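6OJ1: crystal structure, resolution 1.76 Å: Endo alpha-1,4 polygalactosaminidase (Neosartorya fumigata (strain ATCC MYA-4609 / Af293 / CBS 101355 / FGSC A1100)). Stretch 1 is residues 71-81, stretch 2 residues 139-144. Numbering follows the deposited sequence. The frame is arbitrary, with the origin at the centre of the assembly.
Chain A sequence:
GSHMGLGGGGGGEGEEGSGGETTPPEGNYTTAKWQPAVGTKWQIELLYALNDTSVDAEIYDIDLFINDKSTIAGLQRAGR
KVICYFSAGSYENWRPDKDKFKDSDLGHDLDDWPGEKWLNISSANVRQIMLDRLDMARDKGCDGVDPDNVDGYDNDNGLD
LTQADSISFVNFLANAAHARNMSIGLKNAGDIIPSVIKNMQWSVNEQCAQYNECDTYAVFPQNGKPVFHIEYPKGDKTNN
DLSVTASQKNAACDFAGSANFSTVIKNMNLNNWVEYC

Stretch 1 (71-81) TIAGLQRAGRK
Stretch 2 139-144: DKGCDG

Residues 71-77 are the last turns of a helix that begins earlier in the chain. Backbone bonds run from Leu75 N to Thr71 O (3.1 Å), Gln76 N to Ile72 O (3.1 Å) and Arg77 N to Ala73 O (2.8 Å). Ala78 is the first residue to leave helical angles, at phi/psi -84/7. Gly79 follows at 88/10, where a CB would be jammed against the carbonyl O of Ala78. Arg80 N returns to Leu75 O at 3.0 Å, and the chain then extends through Arg80 (-100/158) and Lys81 (-101/147).

Stretch 2 also starts at the end of a helix. Gly141, at 93/12, closes it with a Schellman motif; its positive phi suits glycine. Cys142 (-54/137) and Asp143 (-79/-30) lead to the extended Gly144 (-158/174).

The backbones approach at two places: Ile72 CA lies 6.7 Å from Gly141 CA, and Lys81 CA lies 6.1 Å from Asp143 CA. The contact buries 295 Å², both sides summed.

Ile72 points toward stretch 2 with chi1 m (-64°) and chi2 t (169°). This conformation brings its CD1 to 3.8 Å from Lys140 CB and 4.1 Å from Cys142 SG, an apolar contact. Its CG2 packs 3.7 Å from Lys140 O and 3.8 Å from Gly141 O. Lys140 is m, t, t, t; its long chain leads away, so the contact is made near its base. Cys142 has chi1 m (-58°) and CB pointing away, and is covalently bonded to a group elsewhere in the structure.

Gln76 supplies the polar link. It lies one helical turn after Ile72 and also points toward stretch 2. Its chi angles are -64° (m), 161° (t) and -23°, which extend the amide across the gap. NE2 donates to Gly141 O (2.8 Å, N-H...acceptor angle 154°) and to Asp143 OD2 (2.9 Å, 164°). An amide nitrogen carries two hydrogens, so it can serve both acceptors.

Asp143 has chi1 m (-65°) and chi2 -68°. It points toward stretch 1, where OD2 accepts the Gln76 bond and also lies 3.4 Å from Lys81 CA. A residue next to one of the stretches also hydrogen-bonds to OD2.

Lys81 leaves sideways with chi angles -67° (m), -74° (m), -176° (t) and -69° (m). The bend at chi2 helps lay its aliphatic chain beside the carboxylate, with CD 3.6 Å from Asp143 CG. This is a packing contact through methylene groups. Arg80 (m, t, t, chi4 177°) sends its end away, and its NH1 is hydrogen-bonded elsewhere in the structure.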

# COMPACT_ATOMS: atom_id res chain seq x y z
N THR A 71 -3.87 -16.39 10.43
CA THR A 71 -2.97 -16.30 9.28
C THR A 71 -1.82 -15.34 9.56
O THR A 71 -0.66 -15.63 9.27
CB THR A 71 -3.75 -15.85 8.04
OG1 THR A 71 -4.68 -16.87 7.67
CG2 THR A 71 -2.81 -15.55 6.87
N ILE A 72 -2.14 -14.19 10.16
CA ILE A 72 -1.12 -13.19 10.47
C ILE A 72 -0.14 -13.73 11.51
O ILE A 72 1.08 -13.65 11.34
CB ILE A 72 -1.80 -11.89 10.93
CG1 ILE A 72 -2.62 -11.31 9.77
CG2 ILE A 72 -0.77 -10.86 11.43
CD1 ILE A 72 -3.55 -10.17 10.18
N ALA A 73 -0.66 -14.32 12.58
CA ALA A 73 0.22 -14.90 13.59
C ALA A 73 1.06 -16.04 13.01
O ALA A 73 2.23 -16.22 13.39
CB ALA A 73 -0.60 -15.39 14.78
N GLY A 74 0.48 -16.82 12.10
CA GLY A 74 1.23 -17.92 11.50
C GLY A 74 2.43 -17.43 10.70
O GLY A 74 3.50 -18.05 10.73
N LEU A 75 2.26 -16.32 9.98
CA LEU A 75 3.39 -15.70 9.28
C LEU A 75 4.45 -15.23 10.27
O LEU A 75 5.65 -15.46 10.07
CB LEU A 75 2.89 -14.54 8.42
CG LEU A 75 2.16 -14.93 7.12
CD1 LEU A 75 1.45 -13.73 6.53
CD2 LEU A 75 3.12 -15.55 6.10
N GLN A 76 4.02 -14.60 11.37
CA GLN A 76 4.98 -14.09 12.35
C GLN A 76 5.69 -15.23 13.09
O GLN A 76 6.87 -15.11 13.43
CB GLN A 76 4.27 -13.15 13.31
CG GLN A 76 3.72 -11.90 12.58
CD GLN A 76 2.64 -11.20 13.38
OE1 GLN A 76 1.98 -11.81 14.22
NE2 GLN A 76 2.46 -9.92 13.13
N ARG A 77 4.98 -16.33 13.35
CA ARG A 77 5.63 -17.51 13.92
C ARG A 77 6.73 -18.03 13.00
O ARG A 77 7.72 -18.60 13.48
CB ARG A 77 4.59 -18.60 14.19
N ALA A 78 6.58 -17.85 11.69
CA ALA A 78 7.61 -18.24 10.73
C ALA A 78 8.69 -17.17 10.56
O ALA A 78 9.53 -17.32 9.67
CB ALA A 78 6.99 -18.55 9.37
N GLY A 79 8.68 -16.11 11.37
CA GLY A 79 9.70 -15.08 11.30
C GLY A 79 9.42 -13.96 10.33
O GLY A 79 10.32 -13.14 10.08
N ARG A 80 8.22 -13.87 9.78
CA ARG A 80 7.92 -12.87 8.78
C ARG A 80 7.17 -11.70 9.41
O ARG A 80 6.58 -11.81 10.49
CB ARG A 80 7.11 -13.49 7.65
CG ARG A 80 7.99 -14.45 6.88
CD ARG A 80 7.21 -15.36 5.99
NE ARG A 80 8.07 -16.41 5.47
CZ ARG A 80 7.64 -17.40 4.69
NH1 ARG A 80 6.36 -17.45 4.36
NH2 ARG A 80 8.48 -18.33 4.25
N LYS A 81 7.23 -10.56 8.74
CA LYS A 81 6.45 -9.39 9.12
C LYS A 81 5.24 -9.27 8.21
O LYS A 81 5.29 -9.61 7.02
CB LYS A 81 7.31 -8.12 9.03
CG LYS A 81 8.46 -8.05 10.05
CD LYS A 81 7.95 -7.74 11.46
CE LYS A 81 9.10 -7.56 12.47
NZ LYS A 81 9.79 -8.86 12.72
N ASP A 139 -5.55 -5.00 16.33
CA ASP A 139 -6.13 -6.14 17.02
C ASP A 139 -5.79 -7.45 16.34
O ASP A 139 -5.66 -8.49 17.01
CB ASP A 139 -7.66 -6.00 17.11
CG ASP A 139 -8.10 -4.86 18.01
OD1 ASP A 139 -7.28 -4.35 18.80
OD2 ASP A 139 -9.28 -4.46 17.91
N LYS A 140 -5.62 -7.44 15.01
CA LYS A 140 -5.27 -8.66 14.28
C LYS A 140 -3.78 -8.95 14.33
O LYS A 140 -3.35 -10.01 13.87
CB LYS A 140 -5.72 -8.55 12.82
CG LYS A 140 -7.23 -8.66 12.64
CD LYS A 140 -7.56 -8.82 11.15
CE LYS A 140 -9.05 -9.02 10.96
NZ LYS A 140 -9.41 -9.35 9.54
N GLY A 141 -2.98 -8.04 14.88
CA GLY A 141 -1.56 -8.27 15.03
C GLY A 141 -0.71 -7.78 13.88
O GLY A 141 0.48 -8.13 13.83
N CYS A 142 -1.27 -6.97 12.97
CA CYS A 142 -0.51 -6.41 11.85
C CYS A 142 0.73 -5.68 12.35
O CYS A 142 0.67 -4.92 13.32
CB CYS A 142 -1.38 -5.44 11.05
SG CYS A 142 -2.90 -6.16 10.39
N ASP A 143 1.85 -5.91 11.67
CA ASP A 143 3.07 -5.18 12.00
C ASP A 143 3.05 -3.78 11.43
O ASP A 143 3.65 -2.86 12.01
CB ASP A 143 4.30 -5.93 11.48
CG ASP A 143 4.48 -7.25 12.16
OD1 ASP A 143 4.79 -7.25 13.37
OD2 ASP A 143 4.28 -8.30 11.50
N GLY A 144 2.36 -3.59 10.31
CA GLY A 144 2.29 -2.30 9.66
C GLY A 144 1.06 -2.30 8.79
O GLY A 144 0.38 -3.31 8.65